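Local coordinates for protein HYPOTHETICAL PROTEIN yjhP (Escherichia coli, PDB 1NKV) that is of uncharacterised function but probably acts as a methyltransferase with a Rossmann-like fold, at residues A55-S69 / V84-Y98. Numbering follows the deposited sequence.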
loop_
_atom_site.group_PDB
_atom_site.type_symbol
_atom_site.label_atom_id
_atom_site.label_comp_id
_atom_site.label_asym_id
_atom_site.label_seq_id
_atom_site.Cartn_x
_atom_site.Cartn_y
_atom_site.Cartn_z
ATOM N N ALA C 55 -16.908 6.246 16.163
ATOM C CA ALA C 55 -17.553 6.463 17.449
ATOM C C ALA C 55 -16.875 5.675 18.551
ATOM O O ALA C 55 -16.797 6.128 19.696
ATOM C CB ALA C 55 -19.004 6.072 17.372
ATOM N N ARG C 56 -16.372 4.498 18.209
ATOM C CA ARG C 56 -15.705 3.679 19.200
ATOM C C ARG C 56 -14.222 3.997 19.291
ATOM O O ARG C 56 -13.643 3.923 20.370
ATOM C CB ARG C 56 -15.895 2.191 18.896
ATOM C CG ARG C 56 -14.685 1.487 18.308
ATOM C CD ARG C 56 -15.114 0.156 17.765
ATOM N NE ARG C 56 -14.063 -0.576 17.057
ATOM C CZ ARG C 56 -13.360 -0.100 16.031
ATOM N NH1 ARG C 56 -13.573 1.121 15.574
ATOM N NH2 ARG C 56 -12.459 -0.854 15.433
ATOM N N ASP C 57 -13.596 4.362 18.181
ATOM C CA ASP C 57 -12.174 4.655 18.234
ATOM C C ASP C 57 -11.850 6.034 18.770
ATOM O O ASP C 57 -11.168 6.172 19.778
ATOM C CB ASP C 57 -11.545 4.469 16.856
ATOM C CG ASP C 57 -11.701 3.059 16.355
ATOM O OD1 ASP C 57 -11.956 2.181 17.207
ATOM O OD2 ASP C 57 -11.567 2.822 15.136
ATOM N N HIS C 58 -12.344 7.055 18.095
ATOM C CA HIS C 58 -12.092 8.422 18.501
ATOM C C HIS C 58 -13.166 8.912 19.455
ATOM O O HIS C 58 -13.177 10.078 19.834
ATOM C CB HIS C 58 -12.056 9.297 17.269
ATOM C CG HIS C 58 -11.107 8.802 16.228
ATOM N ND1 HIS C 58 -9.765 8.615 16.476
ATOM C CD2 HIS C 58 -11.311 8.415 14.948
ATOM C CE1 HIS C 58 -9.183 8.130 15.394
ATOM N NE2 HIS C 58 -10.099 7.999 14.453
ATOM N N GLY C 59 -14.068 8.010 19.829
ATOM C CA GLY C 59 -15.146 8.348 20.737
ATOM C C GLY C 59 -15.879 9.628 20.405
ATOM O O GLY C 59 -15.764 10.609 21.129
ATOM N N ILE C 60 -16.650 9.635 19.327
ATOM C CA ILE C 60 -17.368 10.849 18.975
ATOM C C ILE C 60 -18.876 10.673 18.851
ATOM O O ILE C 60 -19.390 9.566 18.946
ATOM C CB ILE C 60 -16.799 11.439 17.677
ATOM C CG1 ILE C 60 -16.662 10.357 16.605
ATOM C CG2 ILE C 60 -15.447 12.048 17.959
ATOM C CD1 ILE C 60 -17.961 9.956 15.951
ATOM N N THR C 61 -19.586 11.776 18.662
ATOM C CA THR C 61 -21.034 11.715 18.521
ATOM C C THR C 61 -21.338 11.807 17.022
ATOM O O THR C 61 -20.485 12.227 16.234
ATOM C CB THR C 61 -21.724 12.886 19.284
ATOM O OG1 THR C 61 -21.317 12.871 20.656
ATOM C CG2 THR C 61 -23.238 12.749 19.231
ATOM N N GLY C 62 -22.534 11.408 16.611
ATOM C CA GLY C 62 -22.820 11.488 15.200
ATOM C C GLY C 62 -24.194 11.014 14.828
ATOM O O GLY C 62 -24.880 10.407 15.644
ATOM N N THR C 63 -24.585 11.303 13.591
ATOM C CA THR C 63 -25.882 10.909 13.076
ATOM C C THR C 63 -25.804 10.680 11.568
ATOM O O THR C 63 -25.299 11.526 10.831
ATOM C CB THR C 63 -26.954 11.974 13.426
ATOM O OG1 THR C 63 -28.043 11.885 12.497
ATOM C CG2 THR C 63 -26.359 13.370 13.407
ATOM N N GLY C 64 -26.295 9.525 11.124
ATOM C CA GLY C 64 -26.248 9.186 9.716
ATOM C C GLY C 64 -27.600 9.266 9.048
ATOM O O GLY C 64 -28.607 8.905 9.632
ATOM N N ILE C 65 -27.630 9.738 7.815
ATOM C CA ILE C 65 -28.883 9.869 7.093
ATOM C C ILE C 65 -28.842 8.918 5.912
ATOM O O ILE C 65 -28.480 9.311 4.798
ATOM C CB ILE C 65 -29.046 11.302 6.563
ATOM C CG1 ILE C 65 -28.818 12.290 7.697
ATOM C CG2 ILE C 65 -30.418 11.493 5.964
ATOM C CD1 ILE C 65 -28.865 13.704 7.270
ATOM N N ASP C 66 -29.214 7.665 6.139
ATOM C CA ASP C 66 -29.170 6.703 5.050
ATOM C C ASP C 66 -30.334 6.757 4.082
ATOM O O ASP C 66 -31.494 6.895 4.465
ATOM C CB ASP C 66 -29.010 5.277 5.569
ATOM C CG ASP C 66 -28.697 4.295 4.444
ATOM O OD1 ASP C 66 -27.960 4.710 3.499
ATOM O OD2 ASP C 66 -29.173 3.130 4.514
HETATM N N MSE C 67 -29.985 6.616 2.812
HETATM C CA MSE C 67 -30.941 6.673 1.728
HETATM C C MSE C 67 -30.793 5.452 0.811
HETATM O O MSE C 67 -31.045 5.537 -0.388
HETATM C CB MSE C 67 -30.714 7.988 0.966
HETATM C CG MSE C 67 -29.220 8.372 0.866
HETATM SE SE MSE C 67 -28.735 10.249 0.506
HETATM C CE MSE C 67 -28.686 10.959 2.300
ATOM N N SER C 68 -30.401 4.310 1.379
ATOM C CA SER C 68 -30.220 3.094 0.586
ATOM C C SER C 68 -30.992 1.881 1.105
ATOM O O SER C 68 -30.907 0.794 0.529
ATOM C CB SER C 68 -28.729 2.728 0.498
ATOM O OG SER C 68 -28.303 1.935 1.597
ATOM N N SER C 69 -31.747 2.055 2.181
ATOM C CA SER C 69 -32.495 0.937 2.731
ATOM C C SER C 69 -33.791 1.353 3.414
ATOM O O SER C 69 -33.893 2.451 3.961
ATOM C CB SER C 69 -31.606 0.166 3.706
ATOM O OG SER C 69 -30.964 1.055 4.604
ATOM N N VAL C 84 -21.993 1.428 21.283
ATOM C CA VAL C 84 -21.845 2.851 21.102
ATOM C C VAL C 84 -23.110 3.448 20.491
ATOM O O VAL C 84 -23.079 4.516 19.899
ATOM C CB VAL C 84 -20.613 3.140 20.222
ATOM C CG1 VAL C 84 -20.869 2.688 18.799
ATOM C CG2 VAL C 84 -20.259 4.606 20.302
ATOM N N SER C 85 -24.229 2.755 20.673
ATOM C CA SER C 85 -25.516 3.193 20.143
ATOM C C SER C 85 -26.099 4.357 20.932
ATOM O O SER C 85 -27.245 4.746 20.722
ATOM C CB SER C 85 -26.510 2.035 20.165
ATOM O OG SER C 85 -26.674 1.548 21.485
ATOM N N GLU C 86 -25.310 4.901 21.847
ATOM C CA GLU C 86 -25.759 6.016 22.662
ATOM C C GLU C 86 -25.116 7.287 22.108
ATOM O O GLU C 86 -25.491 8.406 22.461
ATOM C CB GLU C 86 -25.336 5.797 24.117
ATOM C CG GLU C 86 -26.059 6.686 25.123
ATOM C CD GLU C 86 -27.465 6.189 25.459
ATOM O OE1 GLU C 86 -28.182 5.725 24.537
ATOM O OE2 GLU C 86 -27.856 6.276 26.647
ATOM N N ARG C 87 -24.147 7.093 21.218
ATOM C CA ARG C 87 -23.427 8.194 20.603
ATOM C C ARG C 87 -23.840 8.425 19.156
ATOM O O ARG C 87 -24.050 9.564 18.736
ATOM C CB ARG C 87 -21.930 7.918 20.671
ATOM C CG ARG C 87 -21.320 8.155 22.035
ATOM C CD ARG C 87 -19.899 7.619 22.076
ATOM N NE ARG C 87 -19.014 8.435 22.907
ATOM C CZ ARG C 87 -17.758 8.112 23.198
ATOM N NH1 ARG C 87 -17.240 6.986 22.727
ATOM N NH2 ARG C 87 -17.018 8.921 23.947
ATOM N N VAL C 88 -23.969 7.338 18.407
ATOM C CA VAL C 88 -24.334 7.408 16.999
ATOM C C VAL C 88 -25.806 7.138 16.712
ATOM O O VAL C 88 -26.330 6.078 17.048
ATOM C CB VAL C 88 -23.507 6.416 16.187
ATOM C CG1 VAL C 88 -24.006 6.372 14.761
ATOM C CG2 VAL C 88 -22.050 6.820 16.224
ATOM N N HIS C 89 -26.459 8.091 16.058
ATOM C CA HIS C 89 -27.873 7.972 15.723
ATOM C C HIS C 89 -28.088 7.811 14.207
ATOM O O HIS C 89 -27.318 8.333 13.404
ATOM C CB HIS C 89 -28.606 9.216 16.236
ATOM C CG HIS C 89 -30.083 9.189 16.008
ATOM N ND1 HIS C 89 -30.893 8.185 16.493
ATOM C CD2 HIS C 89 -30.899 10.045 15.347
ATOM C CE1 HIS C 89 -32.144 8.422 16.143
ATOM N NE2 HIS C 89 -32.175 9.545 15.446
ATOM N N PHE C 90 -29.134 7.094 13.814
ATOM C CA PHE C 90 -29.409 6.894 12.399
ATOM C C PHE C 90 -30.865 7.191 12.068
ATOM O O PHE C 90 -31.756 6.951 12.883
ATOM C CB PHE C 90 -29.045 5.461 11.984
ATOM C CG PHE C 90 -27.559 5.218 11.863
ATOM C CD1 PHE C 90 -26.819 5.814 10.850
ATOM C CD2 PHE C 90 -26.897 4.393 12.766
ATOM C CE1 PHE C 90 -25.448 5.585 10.745
ATOM C CE2 PHE C 90 -25.527 4.162 12.666
ATOM C CZ PHE C 90 -24.808 4.756 11.659
ATOM N N ILE C 91 -31.109 7.721 10.874
ATOM C CA ILE C 91 -32.462 8.060 10.466
ATOM C C ILE C 91 -32.685 7.761 9.010
ATOM O O ILE C 91 -31.940 8.222 8.149
ATOM C CB ILE C 91 -32.765 9.551 10.665
ATOM C CG1 ILE C 91 -31.666 10.383 9.995
ATOM C CG2 ILE C 91 -32.901 9.865 12.149
ATOM C CD1 ILE C 91 -31.954 11.855 9.916
ATOM N N HIS C 92 -33.726 6.992 8.733
ATOM C CA HIS C 92 -34.049 6.637 7.365
ATOM C C HIS C 92 -34.595 7.870 6.635
ATOM O O HIS C 92 -35.799 7.992 6.431
ATOM C CB HIS C 92 -35.083 5.511 7.358
ATOM C CG HIS C 92 -35.562 5.151 5.990
ATOM N ND1 HIS C 92 -36.811 4.620 5.754
ATOM C CD2 HIS C 92 -34.972 5.281 4.778
ATOM C CE1 HIS C 92 -36.973 4.445 4.454
ATOM N NE2 HIS C 92 -35.872 4.838 3.840
ATOM N N ASN C 93 -33.709 8.785 6.253
ATOM C CA ASN C 93 -34.132 9.989 5.545
ATOM C C ASN C 93 -33.334 10.179 4.268
ATOM O O ASN C 93 -32.170 9.811 4.198
ATOM C CB ASN C 93 -33.949 11.221 6.421
ATOM C CG ASN C 93 -34.852 12.362 6.008
ATOM O OD1 ASN C 93 -34.950 12.703 4.822
ATOM N ND2 ASN C 93 -35.526 12.962 6.991
ATOM N N ASP C 94 -33.942 10.774 3.256
ATOM C CA ASP C 94 -33.220 10.957 2.012
ATOM C C ASP C 94 -32.800 12.395 1.723
ATOM O O ASP C 94 -33.580 13.187 1.190
ATOM C CB ASP C 94 -34.052 10.396 0.857
ATOM C CG ASP C 94 -34.433 8.940 1.074
ATOM O OD1 ASP C 94 -35.128 8.652 2.072
ATOM O OD2 ASP C 94 -34.037 8.083 0.251
ATOM N N ALA C 95 -31.555 12.705 2.084
ATOM C CA ALA C 95 -30.949 14.020 1.871
ATOM C C ALA C 95 -31.845 15.213 2.222
ATOM O O ALA C 95 -32.136 15.457 3.390
ATOM C CB ALA C 95 -30.466 14.136 0.421
ATOM N N ALA C 96 -32.264 15.953 1.197
ATOM C CA ALA C 96 -33.118 17.125 1.362
ATOM C C ALA C 96 -34.247 16.902 2.372
ATOM O O ALA C 96 -34.610 15.763 2.679
ATOM C CB ALA C 96 -33.702 17.534 0.009
ATOM N N GLY C 97 -34.809 17.997 2.876
ATOM C CA GLY C 97 -35.873 17.887 3.852
ATOM C C GLY C 97 -35.296 17.473 5.191
ATOM O O GLY C 97 -35.782 16.538 5.832
ATOM N N TYR C 98 -34.243 18.170 5.610
ATOM C CA TYR C 98 -33.588 17.885 6.881
ATOM C C TYR C 98 -32.909 19.110 7.488
ATOM O O TYR C 98 -32.268 19.888 6.781
ATOM C CB TYR C 98 -32.541 16.786 6.706
ATOM C CG TYR C 98 -31.759 16.528 7.967
ATOM C CD1 TYR C 98 -32.342 15.883 9.052
ATOM C CD2 TYR C 98 -30.443 16.959 8.088
ATOM C CE1 TYR C 98 -31.631 15.670 10.230
ATOM C CE2 TYR C 98 -29.724 16.754 9.258
ATOM C CZ TYR C 98 -30.322 16.107 10.325
ATOM O OH TYR C 98 -29.604 15.889 11.479
#
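CD1 of Ile65 sits over one face of the Tyr98 ring in a CH-pi contact, 3.9 Å from the centroid and shifted toward the rim. The other branches of Ile65 work closer to the backbone. CG1 lies alongside Ile91, 3.9 Å from its CD1, the two isoleucines pointing the same way, while CG2, anti to the backbone N, turns toward Asn93 and meets its CB. Cutting Ile65 back to an alanine would probably leave one face of the Tyr98 ring without its methyl, and Ile91 CD1 and Asn93 CB without their neighbour.

Beneath these side chains runs a parallel ladder. Gly62 O accepts from His89 N at 2.8 Å in a nearly straight bond, then His89 O takes Gly64 N, also at 2.8 Å, and Gly64 O takes Ile91 N nearly end-on to its carbonyl. Strands 62-65 and 88-91, 20° apart in direction, are the two strands of a right-handed beta-alpha-beta crossover through helix 73-81, as in Rossmann-like methyltransferases; 88-91 is the outermost strand of the sheet at this side. On the face carrying Phe90, Gly64 CA comes 3.6 Å from the ring's CD1. Helix 73-81 touches the same phenylalanine through Ala75 and Lys76.

Toward the start of the strands, CB of Ala55 packs against CG2 of Val88 and CG2 of Val84, bringing the C-terminal part of helix 49-57 against the start of segment 84-98. Arg87 stretches past Ile60 O to lay one guanidinium face over the Gly59 backbone. At the other end, Asp66 OD2 accepts from both Ser69 OG (2.7 Å) and Ser68 OG, so two hydroxyls grip one carboxylate oxygen just after strand 62-65. Leu41 and Leu43 of the neighbouring strand 40-43 also touch Ile65, and Leu41 touches Tyr98.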